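Local coordinates for protein alpha-amylase (Eisenia fetida, PDB 6M4K) that probably cleaves internal alpha-1,4-glucosidic linkages of starch-like polysaccharides, as a calcium-binding family 13 glycoside hydrolase built on a TIM barrel, at residues K26-D29 with I30-C34; T82-R85 with N86-T90; A175-V178 with R179-A183; N187-I190 with G191-V194; M394-F397 with H398-I402. One frame throughout, in Å; residues are numbered along the deposited sequence.

Contact 1: residues K26-D29 with I30-C34. With SO4 (sulfate ion), chain G.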
# COMPACT_ATOMS: atom_id res chain seq x y z
N LYS A 26 13.84 -4.03 7.73
CA LYS A 26 14.94 -4.89 7.31
C LYS A 26 14.44 -6.29 6.97
O LYS A 26 13.41 -6.76 7.47
CB LYS A 26 15.98 -5.02 8.44
CG LYS A 26 16.76 -3.75 8.72
CD LYS A 26 17.87 -3.99 9.75
CE LYS A 26 17.29 -4.35 11.11
NZ LYS A 26 18.37 -4.30 12.15
N TRP A 27 15.21 -6.98 6.11
CA TRP A 27 14.81 -8.32 5.69
C TRP A 27 14.71 -9.28 6.86
O TRP A 27 13.81 -10.12 6.91
CB TRP A 27 15.77 -8.86 4.63
CG TRP A 27 16.01 -7.97 3.44
CD1 TRP A 27 17.16 -7.90 2.73
CD2 TRP A 27 15.10 -7.05 2.81
NE1 TRP A 27 17.04 -6.99 1.71
CE2 TRP A 27 15.78 -6.46 1.74
CE3 TRP A 27 13.78 -6.65 3.07
CZ2 TRP A 27 15.20 -5.49 0.91
CZ3 TRP A 27 13.20 -5.69 2.25
CH2 TRP A 27 13.91 -5.13 1.18
N THR A 28 15.63 -9.18 7.83
CA THR A 28 15.55 -10.09 8.97
C THR A 28 14.28 -9.87 9.77
O THR A 28 13.71 -10.83 10.30
CB THR A 28 16.76 -9.92 9.87
OG1 THR A 28 16.91 -8.54 10.22
CG2 THR A 28 18.02 -10.43 9.17
N ASP A 29 13.80 -8.62 9.85
CA ASP A 29 12.56 -8.34 10.55
C ASP A 29 11.34 -8.81 9.77
O ASP A 29 10.40 -9.36 10.36
CB ASP A 29 12.45 -6.86 10.91
CG ASP A 29 13.30 -6.51 12.12
OD1 ASP A 29 13.45 -7.37 13.02
OD2 ASP A 29 13.79 -5.37 12.17
N ILE A 30 11.33 -8.61 8.45
CA ILE A 30 10.21 -9.12 7.66
C ILE A 30 10.15 -10.63 7.74
O ILE A 30 9.08 -11.22 7.91
CB ILE A 30 10.29 -8.61 6.21
CG1 ILE A 30 10.21 -7.08 6.19
CG2 ILE A 30 9.18 -9.24 5.36
CD1 ILE A 30 10.22 -6.46 4.82
N GLU A 31 11.32 -11.28 7.68
CA GLU A 31 11.37 -12.73 7.78
C GLU A 31 10.69 -13.23 9.06
O GLU A 31 9.90 -14.18 9.03
CB GLU A 31 12.82 -13.20 7.71
CG GLU A 31 12.96 -14.71 7.73
CD GLU A 31 14.38 -15.20 7.56
OE1 GLU A 31 15.30 -14.37 7.50
OE2 GLU A 31 14.56 -16.43 7.49
N ARG A 32 10.99 -12.59 10.20
CA ARG A 32 10.33 -12.97 11.44
C ARG A 32 8.85 -12.61 11.41
O ARG A 32 8.00 -13.38 11.87
CB ARG A 32 11.01 -12.30 12.63
CG ARG A 32 12.48 -12.65 12.78
CD ARG A 32 13.02 -12.26 14.14
NE ARG A 32 14.47 -12.13 14.12
CZ ARG A 32 15.11 -10.99 13.87
NH1 ARG A 32 14.41 -9.88 13.63
NH2 ARG A 32 16.43 -10.94 13.86
N GLU A 33 8.52 -11.44 10.86
CA GLU A 33 7.14 -10.98 10.85
C GLU A 33 6.23 -11.91 10.05
O GLU A 33 5.03 -11.94 10.30
CB GLU A 33 7.08 -9.56 10.29
CG GLU A 33 5.77 -8.85 10.57
CD GLU A 33 5.59 -8.48 12.03
OE1 GLU A 33 6.50 -8.76 12.86
OE2 GLU A 33 4.55 -7.89 12.36
N CYS A 34 6.78 -12.65 9.08
CA CYS A 34 5.93 -13.51 8.27
C CYS A 34 5.17 -14.54 9.10
O CYS A 34 4.05 -14.89 8.75
CB CYS A 34 6.73 -14.15 7.13
SG CYS A 34 6.96 -12.95 5.78
S SO4 G . 20.33 -7.11 10.51
O1 SO4 G . 20.57 -6.70 9.13
O2 SO4 G . 18.94 -7.52 10.61
O3 SO4 G . 20.53 -5.96 11.40
O4 SO4 G . 21.23 -8.21 10.86
O HOH W 1 16.07 -8.08 12.79
O HOH W 2 9.46 -8.91 13.37

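Contact 2: residues T82-R85 with N86-T90. With SO4 (sulfate ion), chain G.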
# COMPACT_ATOMS: atom_id res chain seq x y z
N THR A 82 21.83 -12.19 0.59
CA THR A 82 21.60 -13.39 1.40
C THR A 82 20.40 -13.20 2.31
O THR A 82 19.54 -14.09 2.42
CB THR A 82 22.85 -13.72 2.20
OG1 THR A 82 23.84 -14.26 1.32
CG2 THR A 82 22.55 -14.73 3.30
N GLN A 83 20.31 -12.05 2.97
CA GLN A 83 19.19 -11.80 3.87
C GLN A 83 17.88 -11.68 3.10
O GLN A 83 16.84 -12.14 3.57
CB GLN A 83 19.48 -10.57 4.73
CG GLN A 83 20.60 -10.82 5.72
CD GLN A 83 21.04 -9.54 6.40
OE1 GLN A 83 21.21 -8.51 5.76
NE2 GLN A 83 21.27 -9.62 7.71
N PHE A 84 17.92 -11.06 1.91
CA PHE A 84 16.73 -10.97 1.07
C PHE A 84 16.21 -12.35 0.70
O PHE A 84 15.01 -12.64 0.81
CB PHE A 84 17.03 -10.15 -0.19
CG PHE A 84 15.82 -9.93 -1.07
CD1 PHE A 84 14.97 -8.86 -0.83
CD2 PHE A 84 15.52 -10.80 -2.12
CE1 PHE A 84 13.83 -8.67 -1.61
CE2 PHE A 84 14.40 -10.62 -2.90
CZ PHE A 84 13.55 -9.55 -2.66
N ARG A 85 17.12 -13.24 0.30
CA ARG A 85 16.71 -14.57 -0.14
C ARG A 85 16.23 -15.42 1.02
O ARG A 85 15.27 -16.18 0.87
CB ARG A 85 17.84 -15.22 -0.93
CG ARG A 85 18.09 -14.46 -2.21
CD ARG A 85 19.31 -14.93 -2.93
NE ARG A 85 19.06 -16.18 -3.65
CZ ARG A 85 19.83 -16.61 -4.64
NH1 ARG A 85 20.89 -15.90 -5.01
NH2 ARG A 85 19.55 -17.75 -5.24
N ASN A 86 16.86 -15.28 2.19
CA ASN A 86 16.34 -15.96 3.38
C ASN A 86 14.91 -15.52 3.68
O ASN A 86 14.06 -16.35 4.01
CB ASN A 86 17.21 -15.64 4.60
CG ASN A 86 18.53 -16.40 4.62
OD1 ASN A 86 19.46 -16.00 5.31
ND2 ASN A 86 18.62 -17.49 3.87
N MET A 87 14.65 -14.21 3.59
CA MET A 87 13.32 -13.67 3.83
C MET A 87 12.30 -14.26 2.86
O MET A 87 11.24 -14.73 3.27
CB MET A 87 13.36 -12.14 3.71
CG MET A 87 12.02 -11.46 3.79
SD MET A 87 12.10 -9.74 3.28
CE MET A 87 12.45 -9.92 1.52
N VAL A 88 12.61 -14.22 1.56
CA VAL A 88 11.67 -14.72 0.56
C VAL A 88 11.37 -16.20 0.79
O VAL A 88 10.22 -16.64 0.76
CB VAL A 88 12.20 -14.46 -0.86
CG1 VAL A 88 11.32 -15.15 -1.90
CG2 VAL A 88 12.27 -12.97 -1.15
N THR A 89 12.42 -16.99 1.03
CA THR A 89 12.23 -18.43 1.24
C THR A 89 11.36 -18.71 2.47
O THR A 89 10.40 -19.48 2.40
CB THR A 89 13.59 -19.11 1.37
OG1 THR A 89 14.32 -18.95 0.15
CG2 THR A 89 13.42 -20.59 1.66
N THR A 90 11.67 -18.07 3.60
CA THR A 90 10.93 -18.31 4.83
C THR A 90 9.49 -17.85 4.70
O THR A 90 8.55 -18.55 5.11
CB THR A 90 11.61 -17.54 5.97
OG1 THR A 90 12.92 -18.06 6.19
CG2 THR A 90 10.79 -17.63 7.25
S SO4 G . 20.33 -7.11 10.51
O1 SO4 G . 20.57 -6.70 9.13
O2 SO4 G . 18.94 -7.52 10.61
O3 SO4 G . 20.53 -5.96 11.40
O4 SO4 G . 21.23 -8.21 10.86

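Contact 3: residues A175-V178 with R179-A183. With SO4 (sulfate ion), chain H.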
# COMPACT_ATOMS: atom_id res chain seq x y z
N ALA A 175 14.24 1.72 -25.30
CA ALA A 175 15.46 1.09 -25.77
C ALA A 175 15.47 -0.39 -25.44
O ALA A 175 15.18 -0.79 -24.31
CB ALA A 175 16.68 1.77 -25.15
N ASN A 176 15.83 -1.21 -26.43
CA ASN A 176 15.89 -2.65 -26.21
C ASN A 176 16.82 -3.00 -25.05
O ASN A 176 16.52 -3.90 -24.26
CB ASN A 176 16.35 -3.36 -27.49
CG ASN A 176 15.26 -3.44 -28.54
OD1 ASN A 176 14.10 -3.16 -28.26
ND2 ASN A 176 15.64 -3.83 -29.75
N TYR A 177 17.95 -2.30 -24.94
CA TYR A 177 18.89 -2.61 -23.88
C TYR A 177 18.31 -2.34 -22.50
O TYR A 177 18.44 -3.16 -21.59
CB TYR A 177 20.18 -1.83 -24.09
CG TYR A 177 21.19 -2.05 -23.00
CD1 TYR A 177 21.92 -3.22 -22.94
CD2 TYR A 177 21.39 -1.10 -22.01
CE1 TYR A 177 22.84 -3.43 -21.94
CE2 TYR A 177 22.30 -1.30 -21.00
CZ TYR A 177 23.02 -2.47 -20.97
OH TYR A 177 23.95 -2.69 -19.97
N VAL A 178 17.64 -1.19 -22.33
CA VAL A 178 17.02 -0.87 -21.04
C VAL A 178 15.96 -1.90 -20.70
O VAL A 178 15.89 -2.40 -19.57
CB VAL A 178 16.48 0.57 -21.05
CG1 VAL A 178 15.66 0.84 -19.80
CG2 VAL A 178 17.63 1.57 -21.16
N ARG A 179 15.13 -2.27 -21.68
CA ARG A 179 14.10 -3.27 -21.44
C ARG A 179 14.70 -4.60 -21.02
O ARG A 179 14.19 -5.27 -20.11
CB ARG A 179 13.24 -3.46 -22.70
CG ARG A 179 12.49 -2.22 -23.09
CD ARG A 179 11.90 -2.34 -24.48
NE ARG A 179 10.96 -1.26 -24.76
CZ ARG A 179 10.20 -1.21 -25.85
NH1 ARG A 179 10.26 -2.18 -26.75
NH2 ARG A 179 9.36 -0.20 -26.02
N ASP A 180 15.80 -5.01 -21.67
CA ASP A 180 16.45 -6.27 -21.34
C ASP A 180 17.04 -6.23 -19.94
O ASP A 180 16.93 -7.20 -19.18
CB ASP A 180 17.56 -6.57 -22.35
CG ASP A 180 17.03 -7.01 -23.70
OD1 ASP A 180 15.83 -7.33 -23.83
OD2 ASP A 180 17.85 -7.05 -24.65
N VAL A 181 17.70 -5.12 -19.60
CA VAL A 181 18.35 -4.99 -18.29
C VAL A 181 17.31 -5.01 -17.17
O VAL A 181 17.49 -5.68 -16.14
CB VAL A 181 19.20 -3.71 -18.26
CG1 VAL A 181 19.51 -3.32 -16.83
CG2 VAL A 181 20.48 -3.92 -19.06
N GLU A 182 16.22 -4.27 -17.35
CA GLU A 182 15.21 -4.20 -16.30
C GLU A 182 14.48 -5.52 -16.15
O GLU A 182 14.18 -5.95 -15.03
CB GLU A 182 14.28 -3.01 -16.55
CG GLU A 182 15.05 -1.69 -16.40
CD GLU A 182 14.18 -0.46 -16.40
OE1 GLU A 182 13.17 -0.46 -17.12
OE2 GLU A 182 14.54 0.51 -15.69
N ALA A 183 14.21 -6.21 -17.27
CA ALA A 183 13.60 -7.53 -17.18
C ALA A 183 14.53 -8.54 -16.53
O ALA A 183 14.06 -9.43 -15.82
CB ALA A 183 13.16 -8.01 -18.56
S SO4 H . 7.74 -1.13 -29.24
O1 SO4 H . 7.42 -0.85 -30.64
O2 SO4 H . 6.53 -1.50 -28.52
O3 SO4 H . 8.32 0.06 -28.63
O4 SO4 H . 8.70 -2.23 -29.17

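Contact 4: residues N187-I190 with G191-V194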
# COMPACT_ATOMS: atom_id res chain seq x y z
N ASN A 187 13.41 -10.67 -13.44
CA ASN A 187 13.42 -12.13 -13.56
C ASN A 187 14.32 -12.79 -12.53
O ASN A 187 14.04 -13.92 -12.10
CB ASN A 187 13.85 -12.54 -14.97
CG ASN A 187 12.71 -12.46 -15.95
OD1 ASN A 187 11.56 -12.61 -15.55
ND2 ASN A 187 13.01 -12.24 -17.23
N ARG A 188 15.43 -12.15 -12.16
CA ARG A 188 16.28 -12.70 -11.12
C ARG A 188 15.51 -12.81 -9.82
O ARG A 188 15.55 -13.84 -9.14
CB ARG A 188 17.53 -11.83 -10.98
CG ARG A 188 18.54 -12.29 -9.94
CD ARG A 188 19.94 -11.68 -10.16
NE ARG A 188 19.90 -10.47 -10.97
CZ ARG A 188 20.05 -9.24 -10.49
NH1 ARG A 188 20.29 -9.06 -9.19
NH2 ARG A 188 19.97 -8.19 -11.29
N LEU A 189 14.74 -11.77 -9.50
CA LEU A 189 13.97 -11.78 -8.26
C LEU A 189 12.83 -12.79 -8.33
O LEU A 189 12.59 -13.51 -7.35
CB LEU A 189 13.48 -10.37 -7.94
CG LEU A 189 14.48 -9.48 -7.18
CD1 LEU A 189 15.86 -9.40 -7.84
CD2 LEU A 189 13.90 -8.09 -7.01
N ILE A 190 12.14 -12.88 -9.47
CA ILE A 190 11.11 -13.90 -9.64
C ILE A 190 11.72 -15.28 -9.44
O ILE A 190 11.14 -16.14 -8.76
CB ILE A 190 10.44 -13.76 -11.02
CG1 ILE A 190 9.58 -12.50 -11.07
CG2 ILE A 190 9.58 -14.98 -11.32
CD1 ILE A 190 9.14 -12.13 -12.48
N GLY A 191 12.92 -15.50 -9.97
CA GLY A 191 13.55 -16.81 -9.82
C GLY A 191 13.83 -17.18 -8.38
O GLY A 191 13.78 -18.35 -8.02
N TRP A 192 14.12 -16.19 -7.54
CA TRP A 192 14.33 -16.44 -6.12
C TRP A 192 13.03 -16.68 -5.36
O TRP A 192 13.08 -17.15 -4.22
CB TRP A 192 15.05 -15.26 -5.47
CG TRP A 192 16.41 -15.00 -6.03
CD1 TRP A 192 17.16 -15.82 -6.83
CD2 TRP A 192 17.19 -13.81 -5.84
NE1 TRP A 192 18.36 -15.22 -7.13
CE2 TRP A 192 18.40 -13.98 -6.54
CE3 TRP A 192 16.98 -12.62 -5.13
CZ2 TRP A 192 19.40 -13.01 -6.56
CZ3 TRP A 192 17.97 -11.65 -5.16
CH2 TRP A 192 19.17 -11.86 -5.86
N GLY A 193 11.88 -16.37 -5.94
CA GLY A 193 10.60 -16.59 -5.27
C GLY A 193 9.77 -15.35 -5.07
O GLY A 193 8.69 -15.45 -4.47
N VAL A 194 10.19 -14.18 -5.57
CA VAL A 194 9.35 -13.00 -5.45
C VAL A 194 8.05 -13.23 -6.23
O VAL A 194 8.05 -13.83 -7.31
CB VAL A 194 10.13 -11.77 -5.95
CG1 VAL A 194 9.21 -10.57 -6.14
CG2 VAL A 194 11.23 -11.44 -4.97
O HOH W 3 8.53 -16.61 -8.04

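Contact 5: residues M394-F397 with H398-I402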
# COMPACT_ATOMS: atom_id res chain seq x y z
N MET A 394 -10.24 -6.53 11.80
CA MET A 394 -10.98 -6.22 10.59
C MET A 394 -10.43 -6.94 9.37
O MET A 394 -11.18 -7.17 8.42
CB MET A 394 -11.07 -4.71 10.35
CG MET A 394 -12.06 -4.00 11.29
SD MET A 394 -13.72 -4.70 11.28
CE MET A 394 -14.15 -4.56 9.54
N VAL A 395 -9.16 -7.34 9.39
CA VAL A 395 -8.67 -8.26 8.36
C VAL A 395 -9.35 -9.61 8.50
O VAL A 395 -9.78 -10.20 7.51
CB VAL A 395 -7.14 -8.35 8.42
CG1 VAL A 395 -6.60 -9.53 7.60
CG2 VAL A 395 -6.52 -7.02 7.98
N ARG A 396 -9.49 -10.10 9.73
CA ARG A 396 -10.25 -11.33 9.95
C ARG A 396 -11.70 -11.17 9.49
O ARG A 396 -12.23 -12.06 8.83
CB ARG A 396 -10.15 -11.77 11.42
CG ARG A 396 -10.87 -13.09 11.70
CD ARG A 396 -10.51 -13.65 13.06
NE ARG A 396 -10.95 -12.75 14.12
CZ ARG A 396 -10.83 -12.99 15.42
NH1 ARG A 396 -10.27 -14.12 15.84
NH2 ARG A 396 -11.28 -12.10 16.29
N PHE A 397 -12.34 -10.04 9.82
CA PHE A 397 -13.69 -9.76 9.32
C PHE A 397 -13.72 -9.85 7.80
O PHE A 397 -14.57 -10.52 7.22
CB PHE A 397 -14.11 -8.36 9.79
CG PHE A 397 -15.51 -7.94 9.38
CD1 PHE A 397 -15.80 -7.56 8.08
CD2 PHE A 397 -16.53 -7.84 10.34
CE1 PHE A 397 -17.06 -7.14 7.72
CE2 PHE A 397 -17.80 -7.42 9.99
CZ PHE A 397 -18.08 -7.07 8.68
N HIS A 398 -12.79 -9.16 7.15
CA HIS A 398 -12.67 -9.17 5.70
C HIS A 398 -12.55 -10.59 5.17
O HIS A 398 -13.21 -10.96 4.19
CB HIS A 398 -11.42 -8.37 5.34
CG HIS A 398 -11.04 -8.39 3.90
ND1 HIS A 398 -11.38 -7.38 3.02
CD2 HIS A 398 -10.27 -9.25 3.19
CE1 HIS A 398 -10.86 -7.63 1.83
NE2 HIS A 398 -10.20 -8.78 1.90
N ASN A 399 -11.72 -11.42 5.81
CA ASN A 399 -11.54 -12.79 5.36
C ASN A 399 -12.82 -13.60 5.55
O ASN A 399 -13.21 -14.36 4.66
CB ASN A 399 -10.38 -13.45 6.12
CG ASN A 399 -9.02 -12.84 5.81
OD1 ASN A 399 -8.81 -12.27 4.74
ND2 ASN A 399 -8.10 -12.95 6.75
N VAL A 400 -13.49 -13.43 6.69
CA VAL A 400 -14.73 -14.16 6.95
C VAL A 400 -15.81 -13.75 5.96
O VAL A 400 -16.63 -14.58 5.53
CB VAL A 400 -15.17 -13.95 8.42
CG1 VAL A 400 -16.61 -14.42 8.65
CG2 VAL A 400 -14.21 -14.66 9.36
N ALA A 401 -15.84 -12.48 5.58
CA ALA A 401 -16.88 -11.91 4.73
C ALA A 401 -16.65 -12.16 3.25
O ALA A 401 -17.54 -11.85 2.44
CB ALA A 401 -16.93 -10.40 4.96
N ILE A 402 -15.47 -12.68 2.87
CA ILE A 402 -15.07 -12.75 1.46
C ILE A 402 -16.14 -13.39 0.59
O ILE A 402 -16.73 -14.42 0.95
CB ILE A 402 -13.70 -13.44 1.33
CG1 ILE A 402 -13.02 -13.08 0.01
CG2 ILE A 402 -13.82 -14.93 1.48
CD1 ILE A 402 -11.85 -12.12 0.17

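Contact 1: residues K26-D29 with I30-C34
Asp-29 and Arg-32 carry the charged part of this contact, a salt bridge between residues three apart in the first turns of helix 27-39, the helix of the beta-alpha-beta unit that joins strands 19-22 and 44-47. NH1 of Arg-32 lies 2.8 Å from OD1 of Asp-29, which meets the guanidinium at its edge, although the carboxylate is turned 58° against that plane. Arg-32 has a second conformer, so the bridge may be part-time; OD2 of Asp-29 is held separately by the backbone N of Val-375. Water adds a looser link, one molecule donating to both Asp-29 O and, at 3.0 Å, Glu-33 OE1, while OE2 of Glu-33 goes to His-386 and Arg-387.

Apolar contact lies elsewhere on the helix: CD1 of Ile-30 reaches the edge of the Trp-27 indole, 4.0 Å from CE3. The two side chains run alongside, each with its first branch beside the backbone N (chi1 -52° and -61°). Main-chain bonding starts at the N-cap residue, with Ile-30 N donating to Lys-26 O at 3.0 Å.

A sulfate, probably from the crystallisation liquor, accepts from Lys-26 NZ at its O3 (2.8 Å), and Lys-26 is also paired with Asp-374. The chemistry thus divides the helix: apolar groups rest on Val-45 and Val-47 of the barrel strand, while a lysine beside the helix N terminus would probably make this end attractive to anions.

Contact 2: residues T82-R85 with N86-T90
Phe-84 presents one side of its ring to two side chains of the following turn. CG2 of Val-88 makes an off-centre CH-pi contact there, 4.1 Å from the centroid of the Phe-84 ring and 29° off its normal. On that same side the methyl CE of Met-87 lies 3.6 Å from both CD1 and CE1 of Phe-84. The ring reaches them with CG opposite the backbone N (chi1 -176°), and the Met-87 chain, bent at its last torsion, swings its methyl over to meet the ring. Both side chains run at a slant to the phenyl group. Beyond the helix the ring packs edge-to-face with Trp-27, and it also touches Val-194.

On the exposed flank Thr-82 and Asn-86 stand side by side, CG2 of Thr-82 being 3.9 Å from OD1 of Asn-86. Arg-85 leaves this group, pairing with Glu-81 and making a cation-pi contact with Trp-192. The carbonyl oxygen of Arg-85 receives the backbone N of Thr-89 at 3.0 Å. Gln-83 reaches a bound sulfate through a weak bond, NE2 to O1 at 3.3 Å, whereas its OE1 is taken by the backbone N of Ser-80.

Helix 81-93, which follows strand 44-47 and precedes strand 97-102 of the barrel, is therefore amphipathic in a simple way. Its apolar groups are joined by dispersion and CH-pi contact and make a compact surface that neighbouring helices can share, while its polar groups bond near their own turn or across to adjacent elements.

Contact 3: residues A175-V178 with R179-A183
Tyr-177 and Val-181 meet face-on at the start of alpha helix 176-192, the helix that leads into strand 196-199 of the TIM barrel. CG2 of Val-181 lies over one face of the phenol, 3.7 Å from the centroid of the Tyr-177 ring and only 20° off its normal, in a CH-pi contact between residues one helical turn apart. The methyl lies nearest to CZ of Tyr-177, at 3.5 Å, displaced to the hydroxyl-bearing end, and OH itself is bonded to the carbonyl oxygen of Pro-132.

Val-178 and Glu-182 are arranged differently, lying side by side and pointing the same way, with OE1 of Glu-182 3.9 Å from CG1 of Val-178. The calcium ion is about 9 Å from the Glu-182 side chain, which is close by without being a ligand.

Arg-179 turns back past the N-cap residue. Its CG stands beside the backbone N, and from there the extended chain runs by the carbonyl of Ala-175, CG lying 3.3 Å from that oxygen. NE bonds to Gly-173 O, and NH2 forms a salt bridge with Asp-209. With an alanine here, Asp-209 would probably be left without this charged mate and the Gly-173 carbonyl without its side-chain donor. The guanidinium also meets a sulfate, probably from the crystallisation liquor, edge-on: NH2 donates to O3 at 2.8 Å, and NH1 to O4 at 2.9 Å in a nearly straight bond of 174°.

Contact 4: residues N187-I190 with G191-V194
With CG of Arg-188 opposite its backbone N (chi1 -179°) and CG of Trp-192 turned beside its own (chi1 -61°), the two side chains run alongside each other in the last turn of helix 176-192. The aliphatic part of the arginine does the touching: CG of Arg-188 is 3.6 Å from CZ2 of Trp-192. Its guanidinium stands 73° from the indole plane and bonds elsewhere, to Glu-184 and the carbonyl oxygen of Tyr-72. The carbonyl oxygen of Arg-188 sits over one face of the indole, 3.4 Å above its plane. Trp-192 also touches Met-74 of a nearby loop.

The helix ends in a Schellman motif. Gly-193 has positive phi, where a CB would jam against the carbonyl oxygen of Trp-192. Val-194 N then folds back to donate to Leu-189 O at 3.1 Å, an oxygen that also receives a weak bond from Gly-193 N. The shorter bond of Gly-193 N goes to Ile-190 O at 2.9 Å, from above the carbonyl plane. As is usual for this motif, an apolar pair accompanies it, CB of Leu-189 meeting CG2 of Val-194 at 3.9 Å. One water donates to the carbonyl oxygens of both Ile-190 and Val-194.

Terminal carbonyls that would otherwise lack helical donors are thus satisfied by backbone N-H groups of the residues that follow the helix and by water, and the chain can turn sharply into strand 196-199 while its apolar side chains stay packed.

Contact 5: residues M394-F397 with H398-I402
Helix 389-401, the last helix before the C-terminal beta domain, brings Val-395 and Asn-399 together one turn apart. Their side chains lie side by side, pointing the same way, CG1 of Val-395 being 3.8 Å from ND2 of Asn-399. The amide, with CG beside its own backbone N (chi1 -66°), sends ND2 across to the carbonyl oxygen of Asn-41, beyond the end of helix 27-39. A leucine in its place would probably leave that carbonyl without its amide donor and cut the polar tie to the loop after helix 27-39.

On the buried flank CE1 of Phe-397 comes 4.3 Å from CB of Ala-401, while the methyl CE of Met-394 lies over one ring face, toward the rim, 3.6 Å above the plane. CB of His-398 rests 3.3 Å from the carbonyl oxygens of both Met-394 and Val-395; its imidazole leads away, NE2 bonding to Asp-17 and ND1 to the carbonyl oxygen of Leu-333. CG2 of Val-400 lies 3.3 Å from Arg-396 O, and both residues touch His-496 of strand 492-496.

Both imidazole nitrogens being engaged, the His-398 ring is likely to be held in its rotation. The polar side chains thus find mates in other elements, and the apolar ones join the barrel to the beta domain.

From the N terminus the five contacts follow in series: none nests within or crosses another, and each closes only a turn or so of a single helix. Contacts 1 and 2, on successive barrel helices, touch directly; Glu-31 probably bonds to Thr-90, Trp-27 packs on Met-87, and one sulfate meets both. Contacts 3 and 4 lie on helix 176-192, their centres about 17 Å apart. Its C-terminal end returns to contact 2, where Val-88 meets the Trp-192 to Gly-193 backbone. Three neighbouring barrel helices are thus joined side by side. Contact 5 stands apart where the barrel meets the C-terminal beta domain, its centre about 41 Å from that of contact 3.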